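Local atomic coordinates of CBIX (Paracoccus pantotrophus, PDB entry 4CCS), a protein that probably inserts ferrous iron into sirohydrochlorin as a CbiX-type chelatase, the terminal step of siroheme biosynthesis in denitrifying bacteria. Residues A168-A182 with L196-G210. Sequence-based numbering, arbitrary orientation.
Sequences ARDLPERAICLPLFA and LSQAGFQGLVLPPVG
The ring of Phe201 turns inward against 168-182 on the Cys177 face, its CG anti to the backbone N (chi1 -173°). Phe201 CE1 meets Ala175 CB at 3.8 Å, Leu171 CD1 comes to the ring's edge, and Cys177 CB approaches Phe201 CE2 obliquely at 3.9 Å. Gly203 N lies 3.6 Å above the Phe201 ring centre. With an alanine in place of the phenylalanine, the space between Ala175, Leu171 and Cys177 would probably be left unfilled and Gly203 N would lose the ring it rests on. Beside the ring, Ala168 CB packs on Leu196 CD2 and Ala199 CB, both at 3.6 Å, joining the end of helix 192-199 to the loop before strand 175-179. Further out, Arg169 NH2 reaches Gln198 O at 3.2 Å, a bent bond (140°) arriving well above the carbonyl plane. Strands 175-179 and 204-205, joined through helices 184-189 and 192-199, form a beta-alpha-beta crossover: Cys177 gives its N-H to Leu204 O and accepts from Leu206 N. On the Ile176 face, Ile176 CG2 touches Leu206 CD1 at 3.7 Å; helix 98-113 covers this side. Glu173 and Gln202 cross at about a right angle, and water 4 donates to both, weakly to Glu173. Apolar side chains thus pack on both sheet faces where edge strand 204-205 joins 175-179, backbone bonds fix its register, and water joins Glu173 and Gln202 where they face solvent.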
ATOM      1  N   ALA A 168      -2.657  13.180  14.712  1.00 18.21           N
ATOM      2  CA  ALA A 168      -3.995  13.608  14.305  1.00 18.38           C
ATOM      3  C   ALA A 168      -4.653  14.561  15.303  1.00 23.00           C
ATOM      4  O   ALA A 168      -5.735  15.058  15.023  1.00 23.04           O
ATOM      5  CB  ALA A 168      -4.890  12.391  14.087  1.00 18.64           C
ATOM      6  N   ARG A 169      -4.028  14.806  16.458  1.00 20.20           N
ATOM      7  CA  ARG A 169      -4.594  15.682  17.493  1.00 21.03           C
ATOM      8  C   ARG A 169      -4.389  17.173  17.139  1.00 26.62           C
ATOM      9  O   ARG A 169      -3.418  17.517  16.471  1.00 26.19           O
ATOM     10  CB  ARG A 169      -4.005  15.324  18.885  1.00 21.53           C
ATOM     11  CG  ARG A 169      -4.744  15.970  20.071  1.00 29.84           C
ATOM     12  CD  ARG A 169      -4.276  15.444  21.411  1.00 39.71           C
ATOM     13  NE  ARG A 169      -4.908  14.163  21.735  1.00 55.79           N
ATOM     14  CZ  ARG A 169      -4.259  13.006  21.820  1.00 72.28           C
ATOM     15  NH1 ARG A 169      -2.945  12.957  21.633  1.00 63.85           N
ATOM     16  NH2 ARG A 169      -4.915  11.891  22.110  1.00 54.82           N
ATOM     17  N   ASP A 170      -5.339  18.034  17.544  1.00 26.13           N
ATOM     18  CA  ASP A 170      -5.323  19.492  17.341  1.00 27.06           C
ATOM     19  C   ASP A 170      -5.226  19.926  15.855  1.00 30.89           C
ATOM     20  O   ASP A 170      -4.620  20.955  15.543  1.00 30.08           O
ATOM     21  CB  ASP A 170      -4.221  20.155  18.205  1.00 29.46           C
ATOM     22  CG  ASP A 170      -4.359  19.841  19.677  1.00 37.46           C
ATOM     23  OD1 ASP A 170      -5.476  19.998  20.213  1.00 36.78           O
ATOM     24  OD2 ASP A 170      -3.362  19.395  20.285  1.00 47.33           O
ATOM     25  N   LEU A 171      -5.868  19.170  14.951  1.00 26.66           N
ATOM     26  CA  LEU A 171      -5.932  19.538  13.537  1.00 26.25           C
ATOM     27  C   LEU A 171      -7.291  20.207  13.307  1.00 31.00           C
ATOM     28  O   LEU A 171      -8.204  19.963  14.101  1.00 31.13           O
ATOM     29  CB  LEU A 171      -5.754  18.316  12.604  1.00 25.80           C
ATOM     30  CG  LEU A 171      -4.392  17.596  12.648  1.00 29.90           C
ATOM     31  CD1 LEU A 171      -4.354  16.439  11.653  1.00 30.05           C
ATOM     32  CD2 LEU A 171      -3.248  18.543  12.338  1.00 32.71           C
ATOM     33  N   PRO A 172      -7.447  21.046  12.249  1.00 27.71           N
ATOM     34  CA  PRO A 172      -8.748  21.687  12.016  1.00 27.66           C
ATOM     35  C   PRO A 172      -9.783  20.725  11.423  1.00 30.85           C
ATOM     36  O   PRO A 172      -9.468  19.575  11.102  1.00 30.16           O
ATOM     37  CB  PRO A 172      -8.412  22.818  11.035  1.00 29.53           C
ATOM     38  CG  PRO A 172      -7.169  22.387  10.368  1.00 33.23           C
ATOM     39  CD  PRO A 172      -6.396  21.672  11.422  1.00 28.62           C
ATOM     40  N   GLU A 173     -11.020  21.208  11.265  1.00 26.93           N
ATOM     41  CA  GLU A 173     -12.115  20.453  10.660  1.00 26.80           C
ATOM     42  C   GLU A 173     -11.797  20.141   9.186  1.00 29.57           C
ATOM     43  O   GLU A 173     -12.126  19.053   8.705  1.00 28.96           O
ATOM     44  CB  GLU A 173     -13.396  21.278  10.732  1.00 28.72           C
ATOM     45  CG  GLU A 173     -14.417  20.722  11.700  1.00 45.65           C
ATOM     46  CD  GLU A 173     -15.796  21.287  11.438  1.00 67.54           C
ATOM     47  OE1 GLU A 173     -16.028  22.467  11.791  1.00 53.42           O
ATOM     48  OE2 GLU A 173     -16.618  20.580  10.811  1.00 68.17           O
ATOM     49  N   ARG A 174     -11.155  21.101   8.478  1.00 25.51           N
ATOM     50  CA  ARG A 174     -10.772  20.944   7.069  1.00 25.57           C
ATOM     51  C   ARG A 174      -9.443  20.242   7.013  1.00 25.38           C
ATOM     52  O   ARG A 174      -8.374  20.861   6.931  1.00 24.21           O
ATOM     53  CB  ARG A 174     -10.755  22.291   6.320  1.00 27.08           C
ATOM     54  CG  ARG A 174     -12.137  22.786   5.972  1.00 37.11           C
ATOM     55  CD  ARG A 174     -12.080  24.140   5.310  1.00 39.98           C
ATOM     56  NE  ARG A 174     -13.417  24.587   4.920  1.00 48.76           N
ATOM     57  CZ  ARG A 174     -13.658  25.490   3.979  1.00 57.36           C
ATOM     58  NH1 ARG A 174     -12.652  26.069   3.331  1.00 38.30           N
ATOM     59  NH2 ARG A 174     -14.904  25.824   3.676  1.00 44.75           N
ATOM     60  N   ALA A 175      -9.522  18.924   7.163  1.00 21.26           N
ATOM     61  CA  ALA A 175      -8.385  18.019   7.173  1.00 19.19           C
ATOM     62  C   ALA A 175      -8.790  16.708   6.533  1.00 20.27           C
ATOM     63  O   ALA A 175      -9.950  16.295   6.628  1.00 20.00           O
ATOM     64  CB  ALA A 175      -7.909  17.782   8.607  1.00 20.03           C
ATOM     65  N   ILE A 176      -7.842  16.066   5.841  1.00 15.70           N
ATOM     66  CA  ILE A 176      -8.078  14.792   5.168  1.00 15.03           C
ATOM     67  C   ILE A 176      -6.974  13.838   5.590  1.00 19.47           C
ATOM     68  O   ILE A 176      -5.788  14.170   5.473  1.00 18.72           O
ATOM     69  CB  ILE A 176      -8.110  14.926   3.610  1.00 17.73           C
ATOM     70  CG1 ILE A 176      -9.276  15.798   3.107  1.00 18.63           C
ATOM     71  CG2 ILE A 176      -8.126  13.558   2.920  1.00 16.95           C
ATOM     72  CD1 ILE A 176      -9.116  16.335   1.692  1.00 24.54           C
ATOM     73  N   CYS A 177      -7.376  12.641   6.036  1.00 15.39           N
ATOM     74  CA  CYS A 177      -6.460  11.563   6.361  1.00 14.59           C
ATOM     75  C   CYS A 177      -6.536  10.464   5.280  1.00 17.06           C
ATOM     76  O   CYS A 177      -7.605   9.893   5.021  1.00 16.70           O
ATOM     77  CB  CYS A 177      -6.741  10.995   7.752  1.00 15.14           C
ATOM     78  SG  CYS A 177      -5.688   9.589   8.182  1.00 18.94           S
ATOM     79  N   LEU A 178      -5.391  10.170   4.658  1.00 13.85           N
ATOM     80  CA  LEU A 178      -5.253   9.101   3.675  1.00 13.84           C
ATOM     81  C   LEU A 178      -4.460   7.937   4.311  1.00 16.54           C
ATOM     82  O   LEU A 178      -3.283   8.129   4.660  1.00 15.45           O
ATOM     83  CB  LEU A 178      -4.528   9.612   2.414  1.00 14.68           C
ATOM     84  CG  LEU A 178      -4.243   8.550   1.334  1.00 19.70           C
ATOM     85  CD1 LEU A 178      -5.564   7.892   0.802  1.00 19.61           C
ATOM     86  CD2 LEU A 178      -3.442   9.156   0.199  1.00 20.74           C
ATOM     87  N   PRO A 179      -5.076   6.735   4.445  1.00 14.36           N
ATOM     88  CA  PRO A 179      -4.356   5.573   4.998  1.00 13.79           C
ATOM     89  C   PRO A 179      -3.458   4.987   3.916  1.00 17.49           C
ATOM     90  O   PRO A 179      -3.935   4.526   2.871  1.00 15.96           O
ATOM     91  CB  PRO A 179      -5.475   4.594   5.389  1.00 15.37           C
ATOM     92  CG  PRO A 179      -6.699   5.449   5.536  1.00 19.14           C
ATOM     93  CD  PRO A 179      -6.533   6.499   4.457  1.00 14.98           C
ATOM     94  N   LEU A 180      -2.147   5.022   4.164  1.00 13.96           N
ATOM     95  CA  LEU A 180      -1.171   4.523   3.222  1.00 14.51           C
ATOM     96  C   LEU A 180      -0.946   3.034   3.478  1.00 17.30           C
ATOM     97  O   LEU A 180       0.056   2.640   4.069  1.00 15.86           O
ATOM     98  CB  LEU A 180       0.107   5.384   3.311  1.00 15.02           C
ATOM     99  CG  LEU A 180       1.073   5.283   2.144  1.00 19.06           C
ATOM    100  CD1 LEU A 180       0.545   6.067   0.948  1.00 19.44           C
ATOM    101  CD2 LEU A 180       2.455   5.806   2.562  1.00 21.08           C
ATOM    102  N   PHE A 181      -1.950   2.213   3.069  1.00 13.60           N
ATOM    103  CA  PHE A 181      -1.967   0.754   3.216  1.00 13.44           C
ATOM    104  C   PHE A 181      -2.253   0.112   1.848  1.00 17.87           C
ATOM    105  O   PHE A 181      -3.133   0.577   1.117  1.00 16.47           O
ATOM    106  CB  PHE A 181      -3.040   0.327   4.236  1.00 14.66           C
ATOM    107  CG  PHE A 181      -2.709   0.673   5.674  1.00 14.95           C
ATOM    108  CD1 PHE A 181      -2.915   1.961   6.164  1.00 17.27           C
ATOM    109  CD2 PHE A 181      -2.157  -0.278   6.524  1.00 16.52           C
ATOM    110  CE1 PHE A 181      -2.575   2.292   7.484  1.00 17.13           C
ATOM    111  CE2 PHE A 181      -1.851   0.042   7.857  1.00 18.15           C
ATOM    112  CZ  PHE A 181      -2.061   1.322   8.325  1.00 16.43           C
ATOM    113  N   ALA A 182      -1.533  -0.973   1.538  1.00 15.71           N
ATOM    114  CA  ALA A 182      -1.665  -1.689   0.270  1.00 16.05           C
ATOM    115  C   ALA A 182      -2.871  -2.626   0.227  1.00 20.40           C
ATOM    116  O   ALA A 182      -3.367  -2.904  -0.863  1.00 19.86           O
ATOM    117  CB  ALA A 182      -0.390  -2.467  -0.018  1.00 16.74           C
ATOM    118  N   LEU A 196      -7.782   7.469  15.548  1.00 16.23           N
ATOM    119  CA  LEU A 196      -8.266   8.787  15.145  1.00 15.47           C
ATOM    120  C   LEU A 196      -9.340   9.288  16.096  1.00 20.42           C
ATOM    121  O   LEU A 196      -9.436  10.493  16.303  1.00 19.46           O
ATOM    122  CB  LEU A 196      -8.762   8.785  13.681  1.00 15.23           C
ATOM    123  CG  LEU A 196      -7.671   8.550  12.625  1.00 19.80           C
ATOM    124  CD1 LEU A 196      -8.273   8.246  11.284  1.00 20.81           C
ATOM    125  CD2 LEU A 196      -6.733   9.740  12.513  1.00 20.71           C
ATOM    126  N   SER A 197     -10.110   8.365  16.717  1.00 18.80           N
ATOM    127  CA  SER A 197     -11.129   8.738  17.712  1.00 19.25           C
ATOM    128  C   SER A 197     -10.425   9.273  18.968  1.00 23.86           C
ATOM    129  O   SER A 197     -10.819  10.329  19.473  1.00 23.52           O
ATOM    130  CB  SER A 197     -12.011   7.540  18.065  1.00 21.84           C
ATOM    131  OG  SER A 197     -12.859   7.862  19.157  1.00 25.77           O
ATOM    132  N   GLN A 198      -9.377   8.560  19.457  1.00 22.29           N
ATOM    133  CA  GLN A 198      -8.580   8.991  20.617  1.00 23.48           C
ATOM    134  C   GLN A 198      -7.967  10.367  20.362  1.00 24.99           C
ATOM    135  O   GLN A 198      -7.915  11.187  21.277  1.00 24.33           O
ATOM    136  CB  GLN A 198      -7.462   7.981  20.937  1.00 26.15           C
ATOM    137  CG  GLN A 198      -7.871   6.916  21.952  1.00 59.29           C
ATOM    138  CD  GLN A 198      -7.198   5.580  21.703  1.00 88.45           C
ATOM    139  OE1 GLN A 198      -5.973   5.487  21.534  1.00 87.06           O
ATOM    140  NE2 GLN A 198      -7.977   4.500  21.703  1.00 81.29           N
ATOM    141  N   ALA A 199      -7.543  10.636  19.112  1.00 21.00           N
ATOM    142  CA  ALA A 199      -6.947  11.934  18.747  1.00 20.89           C
ATOM    143  C   ALA A 199      -7.964  13.068  18.706  1.00 23.64           C
ATOM    144  O   ALA A 199      -7.573  14.232  18.765  1.00 24.06           O
ATOM    145  CB  ALA A 199      -6.250  11.828  17.391  1.00 21.36           C
ATOM    146  N   GLY A 200      -9.254  12.739  18.538  1.00 20.93           N
ATOM    147  CA  GLY A 200     -10.323  13.723  18.394  1.00 20.57           C
ATOM    148  C   GLY A 200     -10.303  14.268  16.966  1.00 23.30           C
ATOM    149  O   GLY A 200     -10.651  15.432  16.748  1.00 23.18           O
ATOM    150  N   PHE A 201      -9.866  13.437  15.991  1.00 18.70           N
ATOM    151  CA  PHE A 201      -9.785  13.841  14.588  1.00 18.17           C
ATOM    152  C   PHE A 201     -11.179  14.189  14.043  1.00 22.80           C
ATOM    153  O   PHE A 201     -12.101  13.385  14.157  1.00 22.84           O
ATOM    154  CB  PHE A 201      -9.090  12.768  13.737  1.00 18.74           C
ATOM    155  CG  PHE A 201      -8.831  13.185  12.306  1.00 19.29           C
ATOM    156  CD1 PHE A 201      -7.918  14.196  12.011  1.00 21.36           C
ATOM    157  CD2 PHE A 201      -9.505  12.573  11.253  1.00 19.53           C
ATOM    158  CE1 PHE A 201      -7.689  14.592  10.685  1.00 21.37           C
ATOM    159  CE2 PHE A 201      -9.262  12.957   9.926  1.00 22.09           C
ATOM    160  CZ  PHE A 201      -8.363  13.967   9.654  1.00 20.62           C
ATOM    161  N   GLN A 202     -11.330  15.400  13.504  1.00 19.80           N
ATOM    162  CA  GLN A 202     -12.610  15.919  12.998  1.00 20.42           C
ATOM    163  C   GLN A 202     -12.725  15.883  11.480  1.00 24.64           C
ATOM    164  O   GLN A 202     -13.798  16.186  10.947  1.00 24.16           O
ATOM    165  CB  GLN A 202     -12.792  17.389  13.431  1.00 22.21           C
ATOM    166  CG  GLN A 202     -12.656  17.661  14.920  1.00 39.95           C
ATOM    167  CD  GLN A 202     -12.629  19.150  15.197  1.00 69.57           C
ATOM    168  OE1 GLN A 202     -13.624  19.853  14.993  1.00 66.47           O
ATOM    169  NE2 GLN A 202     -11.494  19.680  15.661  1.00 62.46           N
ATOM    170  N   GLY A 203     -11.628  15.578  10.781  1.00 20.51           N
ATOM    171  CA  GLY A 203     -11.631  15.619   9.319  1.00 19.96           C
ATOM    172  C   GLY A 203     -12.158  14.357   8.648  1.00 23.12           C
ATOM    173  O   GLY A 203     -12.746  13.476   9.291  1.00 21.90           O
ATOM    174  N   LEU A 204     -11.943  14.291   7.335  1.00 18.95           N
ATOM    175  CA  LEU A 204     -12.378  13.199   6.489  1.00 19.25           C
ATOM    176  C   LEU A 204     -11.335  12.096   6.470  1.00 19.86           C
ATOM    177  O   LEU A 204     -10.149  12.380   6.319  1.00 19.19           O
ATOM    178  CB  LEU A 204     -12.602  13.746   5.063  1.00 20.06           C
ATOM    179  CG  LEU A 204     -13.074  12.755   3.999  1.00 25.34           C
ATOM    180  CD1 LEU A 204     -14.487  12.235   4.313  1.00 26.64           C
ATOM    181  CD2 LEU A 204     -13.086  13.432   2.628  1.00 27.23           C
ATOM    182  N   VAL A 205     -11.771  10.850   6.629  1.00 16.51           N
ATOM    183  CA  VAL A 205     -10.857   9.707   6.608  1.00 17.30           C
ATOM    184  C   VAL A 205     -11.184   8.908   5.370  1.00 21.76           C
ATOM    185  O   VAL A 205     -12.292   8.387   5.250  1.00 22.34           O
ATOM    186  CB  VAL A 205     -10.928   8.842   7.897  1.00 21.37           C
ATOM    187  CG1 VAL A 205      -9.831   7.772   7.883  1.00 21.69           C
ATOM    188  CG2 VAL A 205     -10.814   9.716   9.149  1.00 21.27           C
ATOM    189  N   LEU A 206     -10.228   8.812   4.450  1.00 16.87           N
ATOM    190  CA  LEU A 206     -10.433   8.118   3.183  1.00 15.98           C
ATOM    191  C   LEU A 206     -10.226   6.606   3.292  1.00 19.32           C
ATOM    192  O   LEU A 206      -9.579   6.160   4.239  1.00 17.12           O
ATOM    193  CB  LEU A 206      -9.479   8.704   2.103  1.00 15.39           C
ATOM    194  CG  LEU A 206      -9.587  10.216   1.812  1.00 19.03           C
ATOM    195  CD1 LEU A 206      -8.617  10.611   0.690  1.00 17.79           C
ATOM    196  CD2 LEU A 206     -11.023  10.603   1.399  1.00 22.30           C
ATOM    197  N   PRO A 207     -10.719   5.818   2.293  1.00 16.95           N
ATOM    198  CA  PRO A 207     -10.424   4.383   2.245  1.00 16.63           C
ATOM    199  C   PRO A 207      -8.886   4.230   2.019  1.00 17.91           C
ATOM    200  O   PRO A 207      -8.265   5.188   1.523  1.00 14.89           O
ATOM    201  CB  PRO A 207     -11.196   3.912   0.995  1.00 18.53           C
ATOM    202  CG  PRO A 207     -12.310   4.849   0.867  1.00 22.27           C
ATOM    203  CD  PRO A 207     -11.776   6.173   1.316  1.00 18.40           C
ATOM    204  N   PRO A 208      -8.271   3.054   2.380  1.00 15.51           N
ATOM    205  CA  PRO A 208      -6.832   2.845   2.167  1.00 15.43           C
ATOM    206  C   PRO A 208      -6.495   2.948   0.674  1.00 20.03           C
ATOM    207  O   PRO A 208      -7.332   2.604  -0.179  1.00 19.53           O
ATOM    208  CB  PRO A 208      -6.574   1.443   2.740  1.00 16.72           C
ATOM    209  CG  PRO A 208      -7.882   0.755   2.633  1.00 20.97           C
ATOM    210  CD  PRO A 208      -8.915   1.821   2.892  1.00 16.40           C
ATOM    211  N   VAL A 209      -5.315   3.515   0.364  1.00 15.71           N
ATOM    212  CA  VAL A 209      -4.858   3.768  -1.015  1.00 15.24           C
ATOM    213  C   VAL A 209      -4.874   2.496  -1.899  1.00 19.23           C
ATOM    214  O   VAL A 209      -5.201   2.611  -3.079  1.00 18.36           O
ATOM    215  CB  VAL A 209      -3.488   4.511  -1.044  1.00 18.65           C
ATOM    216  CG1 VAL A 209      -2.331   3.628  -0.538  1.00 18.11           C
ATOM    217  CG2 VAL A 209      -3.188   5.084  -2.431  1.00 18.86           C
ATOM    218  N   GLY A 210      -4.575   1.300  -1.336  1.00 16.74           N
ATOM    219  CA  GLY A 210      -4.556   0.028  -2.081  1.00 16.25           C
ATOM    220  C   GLY A 210      -5.897  -0.337  -2.749  1.00 19.49           C
ATOM    221  O   GLY A 210      -5.906  -1.153  -3.678  1.00 19.33           O
TER
HETATM  222  O   HOH W   1      -8.050  16.912  18.393  1.00 36.21           O
HETATM  223  O   HOH W   2      -8.734  19.479  16.744  1.00 45.61           O
HETATM  224  O   HOH W   3      -9.269  17.227  12.996  1.00 25.97           O
HETATM  225  O   HOH W   4     -15.214  21.988  14.618  1.00 42.75           O
HETATM  226  O   HOH W   5     -14.616  17.961   8.574  1.00 44.00           O
HETATM  227  O   HOH W   6      -4.917  -3.773  -2.987  1.00 22.66           O